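Local structure of lipocalin allergen (Canis lupus familiaris, 4ODD) at residues G13-L18 against N95-Y100; G32-Y37 against D101-S106; L51-V56 against C62-V67; L76-G79 against N85-R88. The protein probably binds small hydrophobic molecules within its beta-barrel, as lipocalins generally do, and is an allergen of dog dander. All blocks are in the same frame, centred on the assembly; numbering follows the deposited sequence.

Contact 1 of 4, residues G13-L18 against N95-Y100; sequences GPWKTL and NALIGY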
loop_
_atom_site.group_PDB
_atom_site.type_symbol
_atom_site.label_atom_id
_atom_site.label_comp_id
_atom_site.label_asym_id
_atom_site.label_seq_id
_atom_site.Cartn_x
_atom_site.Cartn_y
_atom_site.Cartn_z
ATOM N N GLY A 13 13.607 -0.702 -0.291
ATOM C CA GLY A 13 13.998 0.113 0.847
ATOM C C GLY A 13 12.856 0.500 1.763
ATOM O O GLY A 13 11.743 -0.022 1.668
ATOM N N PRO A 14 13.126 1.440 2.661
ATOM C CA PRO A 14 12.150 1.766 3.702
ATOM C C PRO A 14 10.991 2.579 3.129
ATOM O O PRO A 14 11.164 3.324 2.145
ATOM C CB PRO A 14 12.970 2.611 4.683
ATOM C CG PRO A 14 13.999 3.296 3.817
ATOM C CD PRO A 14 14.341 2.278 2.734
ATOM N N TRP A 15 9.809 2.419 3.729
ATOM C CA TRP A 15 8.655 3.214 3.367
ATOM C C TRP A 15 7.777 3.396 4.580
ATOM O O TRP A 15 7.746 2.533 5.467
ATOM C CB TRP A 15 7.863 2.517 2.273
ATOM C CG TRP A 15 8.546 2.537 0.965
ATOM C CD1 TRP A 15 9.163 1.488 0.350
ATOM C CD2 TRP A 15 8.700 3.661 0.097
ATOM N NE1 TRP A 15 9.687 1.886 -0.852
ATOM C CE2 TRP A 15 9.417 3.217 -1.034
ATOM C CE3 TRP A 15 8.303 5.003 0.165
ATOM C CZ2 TRP A 15 9.747 4.065 -2.094
ATOM C CZ3 TRP A 15 8.635 5.848 -0.883
ATOM C CH2 TRP A 15 9.353 5.375 -1.999
ATOM N N LYS A 16 7.069 4.516 4.617
ATOM C CA LYS A 16 6.144 4.817 5.685
ATOM C C LYS A 16 4.795 5.109 5.026
ATOM O O LYS A 16 4.745 5.746 3.960
ATOM C CB LYS A 16 6.643 6.025 6.485
ATOM C CG LYS A 16 5.585 6.642 7.392
ATOM C CD LYS A 16 6.105 7.876 8.143
ATOM C CE LYS A 16 5.055 8.423 9.132
ATOM N NZ LYS A 16 4.574 7.367 10.086
ATOM N N THR A 17 3.704 4.640 5.634
ATOM C CA THR A 17 2.396 4.922 5.057
ATOM C C THR A 17 1.953 6.334 5.425
ATOM O O THR A 17 1.965 6.700 6.593
ATOM C CB THR A 17 1.308 3.945 5.529
ATOM O OG1 THR A 17 1.768 2.597 5.393
ATOM C CG2 THR A 17 0.044 4.150 4.702
ATOM N N LEU A 18 1.558 7.115 4.428
ATOM C CA LEU A 18 1.002 8.444 4.665
ATOM C C LEU A 18 -0.524 8.439 4.541
ATOM O O LEU A 18 -1.245 8.790 5.489
ATOM C CB LEU A 18 1.609 9.450 3.695
ATOM C CG LEU A 18 2.980 10.004 4.095
ATOM C CD1 LEU A 18 3.752 9.015 4.949
ATOM C CD2 LEU A 18 3.785 10.427 2.885
ATOM N N ASN A 95 11.124 10.579 -2.901
ATOM C CA ASN A 95 10.457 10.805 -1.630
ATOM C C ASN A 95 9.129 10.037 -1.504
ATOM O O ASN A 95 8.672 9.757 -0.401
ATOM C CB ASN A 95 10.220 12.312 -1.447
ATOM C CG ASN A 95 9.541 12.646 -0.132
ATOM O OD1 ASN A 95 10.193 12.711 0.916
ATOM N ND2 ASN A 95 8.225 12.870 -0.180
ATOM N N ALA A 96 8.512 9.683 -2.629
ATOM C CA ALA A 96 7.145 9.164 -2.572
ATOM C C ALA A 96 6.855 7.881 -3.384
ATOM O O ALA A 96 7.652 7.453 -4.226
ATOM C CB ALA A 96 6.153 10.277 -2.930
ATOM N N LEU A 97 5.696 7.283 -3.114
ATOM C CA LEU A 97 5.299 6.025 -3.724
ATOM C C LEU A 97 3.775 5.899 -3.704
ATOM O O LEU A 97 3.158 5.906 -2.642
ATOM C CB LEU A 97 5.926 4.865 -2.953
ATOM C CG LEU A 97 5.822 3.491 -3.597
ATOM C CD1 LEU A 97 6.648 3.480 -4.864
ATOM C CD2 LEU A 97 6.303 2.422 -2.633
ATOM N N ILE A 98 3.169 5.793 -4.875
ATOM C CA ILE A 98 1.723 5.582 -4.946
ATOM C C ILE A 98 1.381 4.161 -5.422
ATOM O O ILE A 98 1.767 3.745 -6.528
ATOM C CB ILE A 98 1.033 6.598 -5.873
ATOM C CG1 ILE A 98 1.227 8.018 -5.347
ATOM C CG2 ILE A 98 -0.464 6.280 -5.996
ATOM C CD1 ILE A 98 0.621 9.082 -6.243
ATOM N N GLY A 99 0.666 3.420 -4.582
ATOM C CA GLY A 99 0.299 2.063 -4.923
ATOM C C GLY A 99 -1.197 1.911 -5.087
ATOM O O GLY A 99 -1.983 2.678 -4.503
ATOM N N TYR A 100 -1.594 0.928 -5.891
ATOM C CA TYR A 100 -3.002 0.586 -6.031
ATOM C C TYR A 100 -3.185 -0.913 -5.973
ATOM O O TYR A 100 -2.665 -1.647 -6.821
ATOM C CB TYR A 100 -3.562 1.112 -7.342
ATOM C CG TYR A 100 -5.035 0.844 -7.501
ATOM C CD1 TYR A 100 -5.952 1.306 -6.564
ATOM C CD2 TYR A 100 -5.519 0.141 -8.598
ATOM C CE1 TYR A 100 -7.324 1.057 -6.726
ATOM C CE2 TYR A 100 -6.877 -0.103 -8.761
ATOM C CZ TYR A 100 -7.765 0.349 -7.830
ATOM O OH TYR A 100 -9.097 0.099 -8.003
#

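Contact 2 of 4, residues G32-Y37 against D101-S106; sequences GPFRIY and DVNVDS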
loop_
_atom_site.group_PDB
_atom_site.type_symbol
_atom_site.label_atom_id
_atom_site.label_comp_id
_atom_site.label_asym_id
_atom_site.label_seq_id
_atom_site.Cartn_x
_atom_site.Cartn_y
_atom_site.Cartn_z
ATOM N N GLY A 32 -9.092 -2.875 10.488
ATOM C CA GLY A 32 -9.144 -3.287 9.095
ATOM C C GLY A 32 -7.783 -3.807 8.662
ATOM O O GLY A 32 -6.739 -3.277 9.099
ATOM N N PRO A 33 -7.772 -4.845 7.815
ATOM C CA PRO A 33 -6.512 -5.483 7.421
ATOM C C PRO A 33 -5.704 -4.617 6.459
ATOM O O PRO A 33 -4.550 -4.924 6.180
ATOM C CB PRO A 33 -6.967 -6.783 6.743
ATOM C CG PRO A 33 -8.349 -6.494 6.246
ATOM C CD PRO A 33 -8.951 -5.515 7.246
ATOM N N PHE A 34 -6.300 -3.542 5.964
ATOM C CA PHE A 34 -5.586 -2.689 5.035
ATOM C C PHE A 34 -5.250 -1.353 5.644
ATOM O O PHE A 34 -4.783 -0.444 4.953
ATOM C CB PHE A 34 -6.313 -2.583 3.689
ATOM C CG PHE A 34 -6.220 -3.847 2.879
ATOM C CD1 PHE A 34 -5.125 -4.076 2.053
ATOM C CD2 PHE A 34 -7.192 -4.837 2.988
ATOM C CE1 PHE A 34 -5.016 -5.256 1.315
ATOM C CE2 PHE A 34 -7.094 -6.012 2.269
ATOM C CZ PHE A 34 -5.998 -6.225 1.425
ATOM N N ARG A 35 -5.476 -1.248 6.950
ATOM C CA ARG A 35 -4.890 -0.167 7.725
ATOM C C ARG A 35 -3.405 -0.516 7.932
ATOM O O ARG A 35 -2.986 -0.965 9.001
ATOM C CB ARG A 35 -5.631 0.014 9.058
ATOM C CG ARG A 35 -5.393 1.359 9.738
ATOM C CD ARG A 35 -6.284 1.528 10.952
ATOM N NE ARG A 35 -5.980 2.741 11.709
ATOM C CZ ARG A 35 -6.594 3.911 11.538
ATOM N NH1 ARG A 35 -7.548 4.041 10.625
ATOM N NH2 ARG A 35 -6.246 4.959 12.279
ATOM N N ILE A 36 -2.629 -0.316 6.872
ATOM C CA ILE A 36 -1.277 -0.845 6.758
ATOM C C ILE A 36 -0.208 0.185 7.082
ATOM O O ILE A 36 -0.167 1.282 6.506
ATOM C CB ILE A 36 -1.001 -1.328 5.322
ATOM C CG1 ILE A 36 -1.943 -2.459 4.949
ATOM C CG2 ILE A 36 0.442 -1.788 5.188
ATOM C CD1 ILE A 36 -1.899 -3.576 5.921
ATOM N N TYR A 37 0.685 -0.170 7.989
ATOM C CA TYR A 37 1.810 0.705 8.264
ATOM C C TYR A 37 3.043 0.091 7.659
ATOM O O TYR A 37 3.580 -0.900 8.160
ATOM C CB TYR A 37 1.975 0.936 9.762
ATOM C CG TYR A 37 0.801 1.688 10.344
ATOM C CD1 TYR A 37 0.727 3.081 10.248
ATOM C CD2 TYR A 37 -0.243 1.014 10.978
ATOM C CE1 TYR A 37 -0.348 3.787 10.786
ATOM C CE2 TYR A 37 -1.309 1.710 11.516
ATOM C CZ TYR A 37 -1.361 3.091 11.412
ATOM O OH TYR A 37 -2.436 3.756 11.947
ATOM N N ASP A 101 -3.927 -1.364 -4.967
ATOM C CA ASP A 101 -4.202 -2.786 -4.798
ATOM C C ASP A 101 -5.639 -3.124 -5.154
ATOM O O ASP A 101 -6.564 -2.338 -4.933
ATOM C CB ASP A 101 -3.951 -3.212 -3.348
ATOM C CG ASP A 101 -4.025 -4.714 -3.164
ATOM O OD1 ASP A 101 -3.472 -5.444 -4.011
ATOM O OD2 ASP A 101 -4.635 -5.159 -2.169
ATOM N N VAL A 102 -5.833 -4.308 -5.705
ATOM C CA VAL A 102 -7.171 -4.845 -5.822
ATOM C C VAL A 102 -7.181 -6.117 -4.997
ATOM O O VAL A 102 -6.431 -7.052 -5.252
ATOM C CB VAL A 102 -7.543 -5.150 -7.284
ATOM C CG1 VAL A 102 -8.885 -5.824 -7.338
ATOM C CG2 VAL A 102 -7.565 -3.874 -8.111
ATOM N N ASN A 103 -8.021 -6.149 -3.989
ATOM C CA ASN A 103 -8.092 -7.308 -3.134
ATOM C C ASN A 103 -9.360 -8.079 -3.379
ATOM O O ASN A 103 -10.436 -7.497 -3.599
ATOM C CB ASN A 103 -8.076 -6.876 -1.674
ATOM C CG ASN A 103 -8.213 -8.037 -0.742
ATOM O OD1 ASN A 103 -9.271 -8.247 -0.149
ATOM N ND2 ASN A 103 -7.154 -8.812 -0.609
ATOM N N VAL A 104 -9.225 -9.395 -3.278
ATOM C CA VAL A 104 -10.353 -10.289 -3.446
ATOM C C VAL A 104 -10.369 -11.344 -2.322
ATOM O O VAL A 104 -9.395 -12.077 -2.139
ATOM C CB VAL A 104 -10.298 -10.931 -4.878
ATOM C CG1 VAL A 104 -8.964 -11.651 -5.120
ATOM C CG2 VAL A 104 -11.485 -11.841 -5.118
ATOM N N ASP A 105 -11.455 -11.415 -1.553
ATOM C CA ASP A 105 -11.541 -12.446 -0.509
ATOM C C ASP A 105 -12.126 -13.768 -1.024
ATOM O O ASP A 105 -12.378 -13.916 -2.215
ATOM C CB ASP A 105 -12.326 -11.953 0.695
ATOM C CG ASP A 105 -13.746 -11.613 0.353
ATOM O OD1 ASP A 105 -14.314 -12.246 -0.575
ATOM O OD2 ASP A 105 -14.294 -10.711 1.021
ATOM N N SER A 106 -12.332 -14.715 -0.114
ATOM C CA SER A 106 -12.831 -16.050 -0.442
ATOM C C SER A 106 -14.216 -16.038 -1.109
ATOM O O SER A 106 -14.468 -16.792 -2.049
ATOM C CB SER A 106 -12.898 -16.896 0.831
ATOM O OG SER A 106 -13.835 -16.346 1.759
#

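Contact 3 of 4, residues L51-V56 against C62-V67; sequences LFNFYV and CVENSV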
loop_
_atom_site.group_PDB
_atom_site.type_symbol
_atom_site.label_atom_id
_atom_site.label_comp_id
_atom_site.label_asym_id
_atom_site.label_seq_id
_atom_site.Cartn_x
_atom_site.Cartn_y
_atom_site.Cartn_z
ATOM N N LEU A 51 8.886 -8.431 -1.481
ATOM C CA LEU A 51 8.503 -8.620 -0.093
ATOM C C LEU A 51 8.003 -7.296 0.506
ATOM O O LEU A 51 8.716 -6.298 0.497
ATOM C CB LEU A 51 9.676 -9.188 0.719
ATOM C CG LEU A 51 9.286 -9.631 2.136
ATOM C CD1 LEU A 51 8.609 -10.998 2.097
ATOM C CD2 LEU A 51 10.470 -9.639 3.085
ATOM N N PHE A 52 6.775 -7.286 1.004
ATOM C CA PHE A 52 6.247 -6.116 1.701
ATOM C C PHE A 52 6.312 -6.350 3.193
ATOM O O PHE A 52 5.783 -7.346 3.703
ATOM C CB PHE A 52 4.798 -5.830 1.296
ATOM C CG PHE A 52 4.630 -5.582 -0.166
ATOM C CD1 PHE A 52 4.611 -4.297 -0.664
ATOM C CD2 PHE A 52 4.531 -6.648 -1.059
ATOM C CE1 PHE A 52 4.472 -4.083 -2.026
ATOM C CE2 PHE A 52 4.394 -6.434 -2.419
ATOM C CZ PHE A 52 4.363 -5.154 -2.898
ATOM N N ASN A 53 6.975 -5.438 3.888
ATOM C CA ASN A 53 7.081 -5.527 5.325
ATOM C C ASN A 53 6.306 -4.373 5.960
ATOM O O ASN A 53 6.519 -3.197 5.614
ATOM C CB ASN A 53 8.546 -5.518 5.729
ATOM C CG ASN A 53 8.730 -5.525 7.223
ATOM O OD1 ASN A 53 9.163 -4.523 7.822
ATOM N ND2 ASN A 53 8.390 -6.654 7.848
ATOM N N PHE A 54 5.392 -4.704 6.874
ATOM C CA PHE A 54 4.501 -3.689 7.422
ATOM C C PHE A 54 3.800 -4.155 8.680
ATOM O O PHE A 54 3.789 -5.340 8.991
ATOM C CB PHE A 54 3.459 -3.304 6.383
ATOM C CG PHE A 54 2.559 -4.441 5.986
ATOM C CD1 PHE A 54 1.388 -4.705 6.692
ATOM C CD2 PHE A 54 2.868 -5.238 4.892
ATOM C CE1 PHE A 54 0.545 -5.753 6.308
ATOM C CE2 PHE A 54 2.046 -6.284 4.513
ATOM C CZ PHE A 54 0.888 -6.545 5.209
ATOM N N TYR A 55 3.202 -3.212 9.399
ATOM C CA TYR A 55 2.412 -3.542 10.588
ATOM C C TYR A 55 0.925 -3.271 10.361
ATOM O O TYR A 55 0.545 -2.341 9.647
ATOM C CB TYR A 55 2.895 -2.748 11.810
ATOM C CG TYR A 55 4.188 -3.243 12.428
ATOM C CD1 TYR A 55 4.180 -4.201 13.439
ATOM C CD2 TYR A 55 5.415 -2.738 12.018
ATOM C CE1 TYR A 55 5.358 -4.654 14.016
ATOM C CE2 TYR A 55 6.605 -3.184 12.589
ATOM C CZ TYR A 55 6.568 -4.146 13.586
ATOM O OH TYR A 55 7.745 -4.595 14.150
ATOM N N VAL A 56 0.091 -4.116 10.948
ATOM C CA VAL A 56 -1.329 -3.826 11.101
ATOM C C VAL A 56 -1.652 -3.889 12.580
ATOM O O VAL A 56 -1.054 -4.680 13.319
ATOM C CB VAL A 56 -2.230 -4.865 10.389
ATOM C CG1 VAL A 56 -2.311 -4.579 8.919
ATOM C CG2 VAL A 56 -1.711 -6.280 10.644
ATOM N N CYS A 62 0.149 -4.476 17.758
ATOM C CA CYS A 62 0.972 -4.312 16.563
ATOM C C CYS A 62 1.493 -5.645 16.060
ATOM O O CYS A 62 2.249 -6.325 16.748
ATOM C CB CYS A 62 2.128 -3.348 16.819
ATOM S SG CYS A 62 1.611 -1.632 16.911
ATOM N N VAL A 63 1.087 -6.011 14.849
ATOM C CA VAL A 63 1.499 -7.272 14.249
ATOM C C VAL A 63 2.306 -7.036 12.987
ATOM O O VAL A 63 1.818 -6.452 12.014
ATOM C CB VAL A 63 0.282 -8.142 13.899
ATOM C CG1 VAL A 63 0.711 -9.367 13.115
ATOM C CG2 VAL A 63 -0.449 -8.544 15.158
ATOM N N GLU A 64 3.545 -7.503 13.008
ATOM C CA GLU A 64 4.421 -7.368 11.853
ATOM C C GLU A 64 4.050 -8.376 10.777
ATOM O O GLU A 64 3.685 -9.510 11.091
ATOM C CB GLU A 64 5.884 -7.552 12.260
ATOM C CG GLU A 64 6.868 -7.259 11.141
ATOM C CD GLU A 64 8.292 -7.213 11.625
ATOM O OE1 GLU A 64 8.531 -7.525 12.814
ATOM O OE2 GLU A 64 9.170 -6.858 10.814
ATOM N N ASN A 65 4.138 -7.943 9.518
ATOM C CA ASN A 65 3.883 -8.795 8.360
ATOM C C ASN A 65 5.030 -8.738 7.382
ATOM O O ASN A 65 5.684 -7.700 7.231
ATOM C CB ASN A 65 2.593 -8.396 7.629
ATOM C CG ASN A 65 1.333 -8.625 8.474
ATOM O OD1 ASN A 65 0.946 -7.776 9.268
ATOM N ND2 ASN A 65 0.681 -9.768 8.277
ATOM N N SER A 66 5.267 -9.869 6.728
ATOM C CA SER A 66 6.225 -9.944 5.630
ATOM C C SER A 66 5.618 -10.778 4.505
ATOM O O SER A 66 5.651 -12.012 4.526
ATOM C CB SER A 66 7.578 -10.517 6.092
ATOM O OG SER A 66 8.388 -9.487 6.620
ATOM N N VAL A 67 5.045 -10.089 3.529
ATOM C CA VAL A 67 4.247 -10.759 2.527
ATOM C C VAL A 67 4.981 -10.885 1.202
ATOM O O VAL A 67 5.495 -9.900 0.662
ATOM C CB VAL A 67 2.897 -10.058 2.327
ATOM C CG1 VAL A 67 2.148 -10.668 1.144
ATOM C CG2 VAL A 67 2.064 -10.145 3.611
#

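Contact 4 of 4, residues L76-G79 against N85-R88; sequences LIKG and NYFR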
loop_
_atom_site.group_PDB
_atom_site.type_symbol
_atom_site.label_atom_id
_atom_site.label_comp_id
_atom_site.label_asym_id
_atom_site.label_seq_id
_atom_site.Cartn_x
_atom_site.Cartn_y
_atom_site.Cartn_z
ATOM N N LEU A 76 2.440 -6.579 -12.962
ATOM C CA LEU A 76 1.375 -6.732 -11.996
ATOM C C LEU A 76 1.888 -7.578 -10.846
ATOM O O LEU A 76 2.357 -8.704 -11.062
ATOM C CB LEU A 76 0.149 -7.382 -12.625
ATOM C CG LEU A 76 -1.014 -7.610 -11.658
ATOM C CD1 LEU A 76 -1.577 -6.281 -11.044
ATOM C CD2 LEU A 76 -2.101 -8.389 -12.358
ATOM N N ILE A 77 1.823 -7.030 -9.629
ATOM C CA ILE A 77 2.327 -7.751 -8.476
ATOM C C ILE A 77 1.182 -8.468 -7.809
ATOM O O ILE A 77 0.160 -7.860 -7.489
ATOM C CB ILE A 77 3.033 -6.839 -7.474
ATOM C CG1 ILE A 77 4.237 -6.159 -8.123
ATOM C CG2 ILE A 77 3.534 -7.653 -6.314
ATOM C CD1 ILE A 77 4.099 -4.648 -8.249
ATOM N N LYS A 78 1.357 -9.766 -7.606
ATOM C CA LYS A 78 0.288 -10.639 -7.137
ATOM C C LYS A 78 0.783 -11.343 -5.882
ATOM O O LYS A 78 1.895 -11.882 -5.854
ATOM C CB LYS A 78 -0.062 -11.663 -8.244
ATOM C CG LYS A 78 -1.150 -12.718 -7.902
ATOM C CD LYS A 78 -1.429 -13.651 -9.099
ATOM C CE LYS A 78 -2.758 -14.442 -8.966
ATOM N NZ LYS A 78 -3.291 -14.907 -10.303
ATOM N N GLY A 79 -0.031 -11.346 -4.839
ATOM C CA GLY A 79 0.384 -11.961 -3.599
ATOM C C GLY A 79 -0.766 -12.170 -2.641
ATOM O O GLY A 79 -1.783 -11.462 -2.709
ATOM N N ASN A 85 -4.408 -10.561 -4.016
ATOM C CA ASN A 85 -4.110 -9.167 -4.255
ATOM C C ASN A 85 -3.452 -8.973 -5.604
ATOM O O ASN A 85 -2.558 -9.723 -5.980
ATOM C CB ASN A 85 -3.228 -8.605 -3.143
ATOM C CG ASN A 85 -3.899 -8.640 -1.804
ATOM O OD1 ASN A 85 -4.692 -7.757 -1.477
ATOM N ND2 ASN A 85 -3.593 -9.659 -1.010
ATOM N N TYR A 86 -3.921 -7.966 -6.326
ATOM C CA TYR A 86 -3.351 -7.583 -7.594
ATOM C C TYR A 86 -2.919 -6.134 -7.439
ATOM O O TYR A 86 -3.743 -5.208 -7.339
ATOM C CB TYR A 86 -4.374 -7.787 -8.716
ATOM C CG TYR A 86 -4.843 -9.232 -8.785
ATOM C CD1 TYR A 86 -4.385 -10.095 -9.783
ATOM C CD2 TYR A 86 -5.706 -9.747 -7.824
ATOM C CE1 TYR A 86 -4.790 -11.430 -9.822
ATOM C CE2 TYR A 86 -6.114 -11.074 -7.854
ATOM C CZ TYR A 86 -5.659 -11.905 -8.849
ATOM O OH TYR A 86 -6.066 -13.212 -8.870
ATOM N N PHE A 87 -1.604 -5.953 -7.397
ATOM C CA PHE A 87 -1.022 -4.704 -6.958
ATOM C C PHE A 87 -0.197 -4.045 -8.046
ATOM O O PHE A 87 0.439 -4.724 -8.870
ATOM C CB PHE A 87 -0.168 -4.960 -5.708
ATOM C CG PHE A 87 0.424 -3.727 -5.120
ATOM C CD1 PHE A 87 1.780 -3.464 -5.249
ATOM C CD2 PHE A 87 -0.373 -2.814 -4.446
ATOM C CE1 PHE A 87 2.335 -2.311 -4.702
ATOM C CE2 PHE A 87 0.172 -1.659 -3.904
ATOM C CZ PHE A 87 1.528 -1.408 -4.029
ATOM N N ARG A 88 -0.192 -2.716 -8.034
ATOM C CA ARG A 88 0.567 -1.958 -9.007
ATOM C C ARG A 88 1.147 -0.720 -8.368
ATOM O O ARG A 88 0.494 -0.067 -7.567
ATOM C CB ARG A 88 -0.315 -1.562 -10.196
ATOM C CG ARG A 88 -0.677 -2.713 -11.145
ATOM C CD ARG A 88 -1.268 -2.190 -12.462
ATOM N NE ARG A 88 -1.868 -3.232 -13.299
ATOM C CZ ARG A 88 -1.186 -4.130 -14.010
ATOM N NH1 ARG A 88 0.138 -4.151 -13.983
ATOM N NH2 ARG A 88 -1.832 -5.029 -14.743
#

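Contact 1 of 4, residues G13-L18 against N95-Y100
The indole of Trp-15 carries Leu-97 on one face and meets the backbone of 95-96 along its six-membered end. Leu-97 CB sits over that ring, 3.7 Å from its centroid and 19° off the normal, a CH-pi contact, while its CD2 branch covers the same face nearer the middle of the bicycle, 3.6 Å from Trp-15 CE2. At the edge, close to the ring plane, lies the carbonyl of Asn-95, with O 3.9 Å from Trp-15 CZ3. The carbonyl of Ala-96 comes in obliquely, O being 3.5 Å from Trp-15 CH2. This is the lipocalin Gly-X-Trp signature, Gly-13, Pro-14 and Trp-15, at the start of the first barrel strand, and the tryptophan reaches across the closed end of the barrel to strand 96-104.

The two backbones stay well apart, so side chains span the gap. Leu-97 holds CG anti to its own backbone N (chi1 -169°), which turns the branch across the indole, and the two side chains meet at about a right angle. No hydrogen bond joins the segments; the contact is buried, with apolar packing on Leu-97 and two carbonyl oxygens beside the six-membered ring. Met-117 of strand 110-118 touches both residues, and Ile-89 and Met-92 pack on Leu-97. Arg-119 makes a cation-pi interaction with the indole and also donates from NH1 to Pro-14 O, an arrangement familiar from the conserved Trp-Arg pair of lipocalins. The pyrrole end is fixed separately: Trp-15 NE1 donates its hydrogen to the carbonyl O of Val-11.

Contact 2 of 4, residues G32-Y37 against D101-S106
Phe-34 reaches from its loop with the end of its ring directed at two polar side chains, Asp-101 and Asn-103, which stand two residues apart on one strand. The Asn-103 amide approaches at the ring edge, near the ring plane, with ND2 3.5 Å from Phe-34 CZ, and the two planes are inclined by 60°. Its CB and CG lean on the same end, CG lying 3.6 Å from Phe-34 CZ. Asp-101 arrives differently: its side chain runs at about a right angle to the phenylalanine, the carboxylate is turned 35° from the ring, and OD2 lies 3.5 Å from Phe-34 CE1, in a position neither over the face nor at the edge. Both polar residues have CG anti to the backbone N (chi1 177° for Asn-103), which places Asp-101 OD2 and the Asn-103 amide beside the end of the Phe-34 ring.

That loop joins the first two strands of the lipocalin barrel, at the end where the cavity of the family normally opens. A type I turn from Gly-32 to Arg-35 carries Phe-34, closed by Arg-35 N donating to Gly-32 O at 3.2 Å, and the chain then enters strand 36-44. No hydrogen bond links the two segments; the end of the phenylalanine ring simply packs against the two polar side chains. The ND2 of Asn-103 has its hydrogen-bond partners outside the two segments: Asn-85 OD1 and Asn-82 O. Tyr-81 stacks edge-to-face with the Phe-34 ring, and Val-113 of strand 110-118 also touches it.

Contact 3 of 4, residues L51-V56 against C62-V67
Asn-53 ND2 is shared between two acceptors on the facing strand. One N-H runs to Glu-64 OE2 at 3.1 Å, nearly straight (166°), close to the amide plane and onto the anti lone pair of the carboxylate; the other goes to Ser-66 OG, also at 3.1 Å but tilted out of that plane. Next along this face, the Tyr-55 ring takes Glu-64 CG over one side, 4.3 Å from its centroid. The opposite face is largely apolar. Phe-54 CG stands between its backbone N and carbonyl carbon (chi1 63°), laying the ring over its neighbour strand: Asn-65 CB rests on one face, 3.6 Å from the centroid, and Val-67 CG2 lies 4.0 Å from Phe-54 CE2. On this side Phe-52 meets Phe-87, and Phe-54 meets Tyr-81, edge-to-face.

Paired bonds join Phe-52 with Val-67, Phe-54 with Asn-65 and Val-56 with Val-63, the last including Val-63 N to Val-56 O at 2.9 Å. Near the turn, Tyr-55 CD1 touches Cys-62 CB, whose sulfur forms the disulfide to Cys-154. Such an antiparallel hairpin, one face lining the barrel interior and one strand bonded to the C-terminal segment, is characteristic of the lipocalin fold.

Contact 4 of 4, residues L76-G79 against N85-R88
This is a short antiparallel beta hairpin, strands 77-80 and 84-92, in the wall of the lipocalin barrel. Ile-77 and Phe-87 form a hydrogen-bonded pair, with Ile-77 N donating to Phe-87 O at 2.8 Å and Phe-87 N returning a bond to Ile-77 O. Their side chains lie side by side, pointing the same way into the barrel, and Ile-77 CD1 comes within 4.0 Å of Phe-87 CD1.

On the other face, the extended chain of Lys-78 runs alongside Tyr-86, its CE 3.5 Å from Tyr-86 OH. Leu-76, at the end of the pairing, touches two side chains of the facing strand. Its CD2 meets the edge of the tyrosine ring, in the ring plane, with Leu-76 CD2 3.8 Å from Tyr-86 CD1. Leu-76 also crosses Arg-88 at about a right angle. Leu-76 CB and CD1 lie over one face of the Arg-88 guanidinium, Leu-76 CD1 3.7 Å above its centre, so the charged group is packed on an apolar side chain; Arg-88 NH1 has a weak hydrogen bond to Asp-74 O.

Toward the turn, Asn-85 ties side chain and backbone together. Its ND2 donates to Tyr-81 O inside the turn. Asn-85 ND2 also donates a hydrogen bond to Gly-79 O at 3.1 Å, the oxygen lying 5° out of the amide plane and taking a further, weak bond from Asn-85 N.

How the contacts relate
Contacts 1 and 2 are buried and cross the barrel, near its closed and open ends respectively, and both use strand 96-104; neither has a hydrogen bond between its segments, each resting on one aromatic ring. Contacts 3 and 4 are partly buried wall hairpins held by backbone bonds, with mostly apolar residues, apart from Asn-65 and Asn-85, on the inner face and mainly polar, charged or tyrosine side chains on the outer. Thr-17 OG1 of contact 1 hydrogen-bonds to Ile-36 O of contact 2, Tyr-37 O of contact 2 accepts from Tyr-55 N of contact 3, and strand 84-92, which holds residues 85-88 of contact 4, pairs with strand 96-104. Phe-52 and Phe-87 bring the hairpins together.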